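Local coordinates for protein type I modular polyketide synthase (Streptomyces albus subsp. albus, PDB 6IYR) that probably selects an acyl extender unit from its coenzyme A ester and transfers it to the acyl carrier protein during salinomycin polyketide assembly, at residues Leu40-Thr44 and Leu70-Ala76; Val383-Leu387 and Thr410-Ala416. All blocks are in the same frame, centred on the assembly; numbering follows the deposited sequence.

Contact 1 (Leu40-Thr44 and Leu70-Ala76); sequences LIPWT and LRPADVA
Val75 CG1 sits over the face of the Trp43 indole, 3.4 Å from the centroid of the six-membered ring and 15° off its normal, a close CH-pi contact. CG1 stands anti to the backbone N of Val75 (chi1 173°), which turns this branch onto the ring while CG2 falls towards its CZ2 and CH2 corner. At that corner Leu70 CD2 lies at the ring edge, 3.7 Å from Trp43 CH2. On the pyrrole side the Ala76 methyl lies near CD1 and also presses on the carbonyl of Pro42, with Ala76 CB 3.2 Å from Pro42 O. Beyond it, Ile41 CG2 touches the same methyl, and Ile41 CD1 crosses over Pro72 CB at 4.0 Å. A helix thus lies on the edge strand of a three-stranded antiparallel sheet, consistent with the ketosynthase-to-acyltransferase linker subdomain of modular synthases; Phe100 of helix 97-108 stacks on Trp43. The indole N-H is spent on the first helical turn: NE1 of Trp43 gives a bent bond (142°) to Pro72 O, 3.1 Å, arriving above the carbonyl plane, and that oxygen also accepts from Ala76 N. Farther out, one water takes the N-H of Thr44 and donates to Ala76 O.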
loop_
_atom_site.group_PDB
_atom_site.type_symbol
_atom_site.label_atom_id
_atom_site.label_comp_id
_atom_site.label_asym_id
_atom_site.label_seq_id
_atom_site.Cartn_x
_atom_site.Cartn_y
_atom_site.Cartn_z
ATOM N N LEU A 40 -18.783 5.346 12.577
ATOM C CA LEU A 40 -19.125 4.285 11.614
ATOM C C LEU A 40 -18.888 2.926 12.231
ATOM O O LEU A 40 -17.768 2.611 12.633
ATOM C CB LEU A 40 -18.236 4.390 10.390
ATOM C CG LEU A 40 -18.733 4.917 9.066
ATOM C CD1 LEU A 40 -17.832 4.340 7.984
ATOM C CD2 LEU A 40 -20.178 4.550 8.802
ATOM N N ILE A 41 -19.954 2.131 12.318
ATOM C CA ILE A 41 -19.917 0.823 12.945
ATOM C C ILE A 41 -20.176 -0.304 11.925
ATOM O O ILE A 41 -21.075 -0.213 11.099
ATOM C CB ILE A 41 -20.949 0.768 14.079
ATOM C CG1 ILE A 41 -20.545 1.735 15.186
ATOM C CG2 ILE A 41 -21.049 -0.620 14.671
ATOM C CD1 ILE A 41 -21.724 2.195 16.017
ATOM N N PRO A 42 -19.367 -1.370 11.980
ATOM C CA PRO A 42 -19.511 -2.452 11.026
ATOM C C PRO A 42 -20.452 -3.519 11.558
ATOM O O PRO A 42 -20.306 -3.935 12.705
ATOM C CB PRO A 42 -18.086 -3.021 10.935
ATOM C CG PRO A 42 -17.511 -2.762 12.277
ATOM C CD PRO A 42 -18.077 -1.437 12.689
ATOM N N TRP A 43 -21.377 -3.988 10.719
ATOM C CA TRP A 43 -22.089 -5.204 11.031
ATOM C C TRP A 43 -21.666 -6.200 10.006
ATOM O O TRP A 43 -21.731 -5.913 8.798
ATOM C CB TRP A 43 -23.608 -5.006 10.918
ATOM C CG TRP A 43 -24.235 -4.158 11.984
ATOM C CD1 TRP A 43 -23.615 -3.490 12.991
ATOM C CD2 TRP A 43 -25.641 -3.854 12.101
ATOM N NE1 TRP A 43 -24.556 -2.789 13.751
ATOM C CE2 TRP A 43 -25.798 -2.989 13.198
ATOM C CE3 TRP A 43 -26.775 -4.253 11.389
ATOM C CZ2 TRP A 43 -27.048 -2.507 13.589
ATOM C CZ3 TRP A 43 -28.015 -3.738 11.757
ATOM C CH2 TRP A 43 -28.137 -2.875 12.838
ATOM N N THR A 44 -21.300 -7.391 10.469
ATOM C CA THR A 44 -20.834 -8.431 9.592
ATOM C C THR A 44 -21.869 -9.537 9.499
ATOM O O THR A 44 -22.564 -9.831 10.442
ATOM C CB THR A 44 -19.483 -9.017 10.074
ATOM O OG1 THR A 44 -19.621 -9.575 11.375
ATOM C CG2 THR A 44 -18.452 -7.935 10.129
ATOM N N LEU A 70 -32.424 1.096 18.688
ATOM C CA LEU A 70 -31.341 0.212 18.349
ATOM C C LEU A 70 -30.005 0.638 18.917
ATOM O O LEU A 70 -29.662 1.801 18.881
ATOM C CB LEU A 70 -31.216 0.175 16.833
ATOM C CG LEU A 70 -30.203 -0.756 16.184
ATOM C CD1 LEU A 70 -30.862 -2.099 15.955
ATOM C CD2 LEU A 70 -29.747 -0.165 14.866
ATOM N N ARG A 71 -29.265 -0.323 19.450
ATOM C CA ARG A 71 -27.898 -0.066 19.916
ATOM C C ARG A 71 -26.876 -0.711 18.952
ATOM O O ARG A 71 -26.630 -1.906 19.010
ATOM C CB ARG A 71 -27.724 -0.651 21.325
ATOM C CG ARG A 71 -28.754 -0.204 22.373
ATOM C CD ARG A 71 -28.983 1.304 22.408
ATOM N NE ARG A 71 -27.846 2.081 21.896
ATOM C CZ ARG A 71 -27.919 3.339 21.456
ATOM N NH1 ARG A 71 -26.829 3.942 20.992
ATOM N NH2 ARG A 71 -29.073 4.000 21.476
ATOM N N PRO A 72 -26.362 0.055 17.987
ATOM C CA PRO A 72 -25.616 -0.589 16.875
ATOM C C PRO A 72 -24.303 -1.301 17.286
ATOM O O PRO A 72 -24.032 -2.407 16.802
ATOM C CB PRO A 72 -25.328 0.557 15.906
ATOM C CG PRO A 72 -25.866 1.790 16.514
ATOM C CD PRO A 72 -26.456 1.510 17.858
ATOM N N ALA A 73 -23.622 -0.770 18.302
ATOM C CA ALA A 73 -22.488 -1.472 18.912
ATOM C C ALA A 73 -22.883 -2.821 19.493
ATOM O O ALA A 73 -22.204 -3.836 19.259
ATOM C CB ALA A 73 -21.850 -0.604 19.976
ATOM N N ASP A 74 -24.069 -2.892 20.089
ATOM C CA ASP A 74 -24.553 -4.163 20.635
ATOM C C ASP A 74 -24.824 -5.155 19.519
ATOM O O ASP A 74 -24.592 -6.353 19.655
ATOM C CB ASP A 74 -25.851 -3.965 21.435
ATOM C CG ASP A 74 -25.669 -3.071 22.659
ATOM O OD1 ASP A 74 -24.506 -2.777 22.993
ATOM O OD2 ASP A 74 -26.684 -2.617 23.249
ATOM N N VAL A 75 -25.441 -4.672 18.449
ATOM C CA VAL A 75 -25.718 -5.541 17.312
ATOM C C VAL A 75 -24.409 -6.100 16.725
ATOM O O VAL A 75 -24.352 -7.286 16.344
ATOM C CB VAL A 75 -26.507 -4.792 16.211
ATOM C CG1 VAL A 75 -26.648 -5.657 14.965
ATOM C CG2 VAL A 75 -27.876 -4.394 16.736
ATOM N N ALA A 76 -23.420 -5.222 16.522
ATOM C CA ALA A 76 -22.163 -5.643 15.877
ATOM C C ALA A 76 -21.491 -6.728 16.710
ATOM O O ALA A 76 -21.162 -7.791 16.191
ATOM C CB ALA A 76 -21.227 -4.479 15.720
HETATM O O HOH W 1 -20.550 -7.488 13.226
#

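Contact 2 (Val383-Leu387 and Thr410-Ala416); sequences VRTLL and TIDAVGA
Leu387 packs against Ile411, Val414 and Ala416 to form the apolar part of this helix-helix contact. The methyl Leu387 CD2 enters the groove along helix 404-414, 4.1 Å from Ile411 CA and 4.2 Å from Val414 CG2, while Leu387 CG rests on Ala416 CB at 3.9 Å, just past the helix end. The first torsion of Leu387 lies away from a staggered value (chi1 -108°). One turn earlier Val383 points CG1 the same way and meets Thr410.

The polar content is sparse, and no hydrogen bond joins the two segments. Thr410 OG1 is wedged between methyls, with Val383 CG1 at 3.3 Å and Leu387 CD2 at 3.7 Å; this buried hydroxyl has no hydrogen-bonding partner in the model. Arg384, extended from CG to NE, passes Val414 in the opposite direction and sets one face of its guanidinium over that side chain, Arg384 NH2 lying 3.7 Å from Val414 CG2. The charge itself is met within its own helix, where NE forms a salt bridge with Glu380.

Backbone bonds shape the far end. A Schellman motif closes helix 404-414: Ala416 N returns to Ile411 O at 3.3 Å, and Gly415, with positive phi (76°), makes the turn that brings Ala416 back against Leu387.

The two segments cross at -53° with axes 10.4 Å apart. Strand 393-396 separates the helices in sequence, and its Phe394 touches Leu387. Helix 404-414 then links that strand to its parallel neighbour 419-421 as the helix of a beta-alpha-beta crossover, so the pair packs beside strands 393-396 and 419-421, the latter at one edge of the parallel sheet in the acyltransferase domain, with Pro287 against Thr410 and Ala413.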
loop_
_atom_site.group_PDB
_atom_site.type_symbol
_atom_site.label_atom_id
_atom_site.label_comp_id
_atom_site.label_asym_id
_atom_site.label_seq_id
_atom_site.Cartn_x
_atom_site.Cartn_y
_atom_site.Cartn_z
ATOM N N VAL A 383 5.524 -10.741 -7.239
ATOM C CA VAL A 383 4.130 -11.097 -7.137
ATOM C C VAL A 383 3.893 -12.515 -7.641
ATOM O O VAL A 383 3.181 -13.274 -7.024
ATOM C CB VAL A 383 3.220 -10.098 -7.869
ATOM C CG1 VAL A 383 1.798 -10.618 -7.910
ATOM C CG2 VAL A 383 3.270 -8.744 -7.201
ATOM N N ARG A 384 4.535 -12.867 -8.740
ATOM C CA ARG A 384 4.405 -14.192 -9.303
ATOM C C ARG A 384 4.932 -15.228 -8.321
ATOM O O ARG A 384 4.348 -16.263 -8.154
ATOM C CB ARG A 384 5.116 -14.285 -10.643
ATOM C CG ARG A 384 4.323 -13.689 -11.790
ATOM C CD ARG A 384 5.065 -13.771 -13.100
ATOM N NE ARG A 384 4.291 -13.190 -14.183
ATOM C CZ ARG A 384 3.477 -13.884 -14.956
ATOM N NH1 ARG A 384 2.802 -13.289 -15.915
ATOM N NH2 ARG A 384 3.340 -15.177 -14.766
ATOM N N THR A 385 6.038 -14.924 -7.672
ATOM C CA THR A 385 6.602 -15.809 -6.674
ATOM C C THR A 385 5.592 -16.062 -5.553
ATOM O O THR A 385 5.359 -17.212 -5.170
ATOM C CB THR A 385 7.868 -15.185 -6.114
ATOM O OG1 THR A 385 8.860 -15.274 -7.131
ATOM C CG2 THR A 385 8.377 -15.903 -4.880
ATOM N N LEU A 386 4.937 -15.001 -5.084
ATOM C CA LEU A 386 4.004 -15.139 -3.967
ATOM C C LEU A 386 2.726 -15.882 -4.350
ATOM O O LEU A 386 2.223 -16.726 -3.602
ATOM C CB LEU A 386 3.692 -13.785 -3.338
ATOM C CG LEU A 386 4.951 -13.172 -2.752
ATOM C CD1 LEU A 386 4.780 -11.732 -2.341
ATOM C CD2 LEU A 386 5.404 -13.950 -1.539
ATOM N N LEU A 387 2.279 -15.638 -5.561
ATOM C CA LEU A 387 1.118 -16.294 -6.096
ATOM C C LEU A 387 1.390 -17.783 -6.168
ATOM O O LEU A 387 0.567 -18.595 -5.751
ATOM C CB LEU A 387 0.848 -15.760 -7.487
ATOM C CG LEU A 387 -0.351 -14.838 -7.677
ATOM C CD1 LEU A 387 -0.970 -14.235 -6.422
ATOM C CD2 LEU A 387 -0.074 -13.834 -8.762
ATOM N N THR A 410 -1.196 -9.021 -12.913
ATOM C CA THR A 410 -0.471 -10.283 -12.847
ATOM C C THR A 410 -1.310 -11.443 -12.302
ATOM O O THR A 410 -1.225 -12.556 -12.824
ATOM C CB THR A 410 0.917 -10.214 -12.193
ATOM O OG1 THR A 410 0.984 -11.064 -11.052
ATOM C CG2 THR A 410 1.329 -8.844 -11.906
ATOM N N ILE A 411 -2.152 -11.163 -11.315
ATOM C CA ILE A 411 -3.167 -12.128 -10.849
ATOM C C ILE A 411 -3.971 -12.617 -12.034
ATOM O O ILE A 411 -4.179 -13.816 -12.195
ATOM C CB ILE A 411 -4.152 -11.484 -9.839
ATOM C CG1 ILE A 411 -3.425 -11.154 -8.556
ATOM C CG2 ILE A 411 -5.360 -12.396 -9.566
ATOM C CD1 ILE A 411 -4.258 -10.467 -7.508
ATOM N N ASP A 412 -4.457 -11.697 -12.853
ATOM C CA ASP A 412 -5.299 -12.087 -13.981
ATOM C C ASP A 412 -4.542 -12.945 -14.969
ATOM O O ASP A 412 -5.116 -13.830 -15.581
ATOM C CB ASP A 412 -5.884 -10.867 -14.720
ATOM C CG ASP A 412 -6.950 -10.133 -13.902
ATOM O OD1 ASP A 412 -7.334 -10.647 -12.847
ATOM O OD2 ASP A 412 -7.294 -8.968 -14.233
ATOM N N ALA A 413 -3.289 -12.629 -15.233
ATOM C CA ALA A 413 -2.592 -13.360 -16.272
ATOM C C ALA A 413 -2.212 -14.735 -15.739
ATOM O O ALA A 413 -2.073 -15.677 -16.483
ATOM C CB ALA A 413 -1.357 -12.605 -16.717
ATOM N N VAL A 414 -1.952 -14.836 -14.448
ATOM C CA VAL A 414 -1.644 -16.134 -13.876
ATOM C C VAL A 414 -2.912 -16.982 -13.749
ATOM O O VAL A 414 -2.846 -18.193 -13.646
ATOM C CB VAL A 414 -1.006 -15.973 -12.492
ATOM C CG1 VAL A 414 -0.861 -17.325 -11.816
ATOM C CG2 VAL A 414 0.357 -15.315 -12.634
ATOM N N GLY A 415 -4.047 -16.322 -13.608
ATOM C CA GLY A 415 -5.307 -17.003 -13.306
ATOM C C GLY A 415 -5.432 -17.447 -11.863
ATOM O O GLY A 415 -6.142 -18.380 -11.574
ATOM N N ALA A 416 -4.766 -16.770 -10.941
ATOM C CA ALA A 416 -4.817 -17.182 -9.540
ATOM C C ALA A 416 -6.086 -16.648 -8.892
ATOM O O ALA A 416 -6.620 -15.622 -9.295
ATOM C CB ALA A 416 -3.596 -16.666 -8.797
#

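Overall arrangement
The two contacts share no helix or strand: their centres are 37 Å apart, their nearest atoms about 23 Å, and contact 1 closes along the chain before contact 2 opens. Contact 1 fastens a helix to an antiparallel edge strand in what is probably the linker subdomain, 28 Å from the chain centre; contact 2 joins two helices beside the parallel sheet, nearer the centre of the chain. Both are only partly buried and bury similar areas, 328 and 320 Å². Their chemistry differs more: an aromatic ring, an indole hydrogen bond and a bridging water in contact 1, against aliphatic side chains and one arginine laid over a valine, with no cross-segment hydrogen bond, in contact 2.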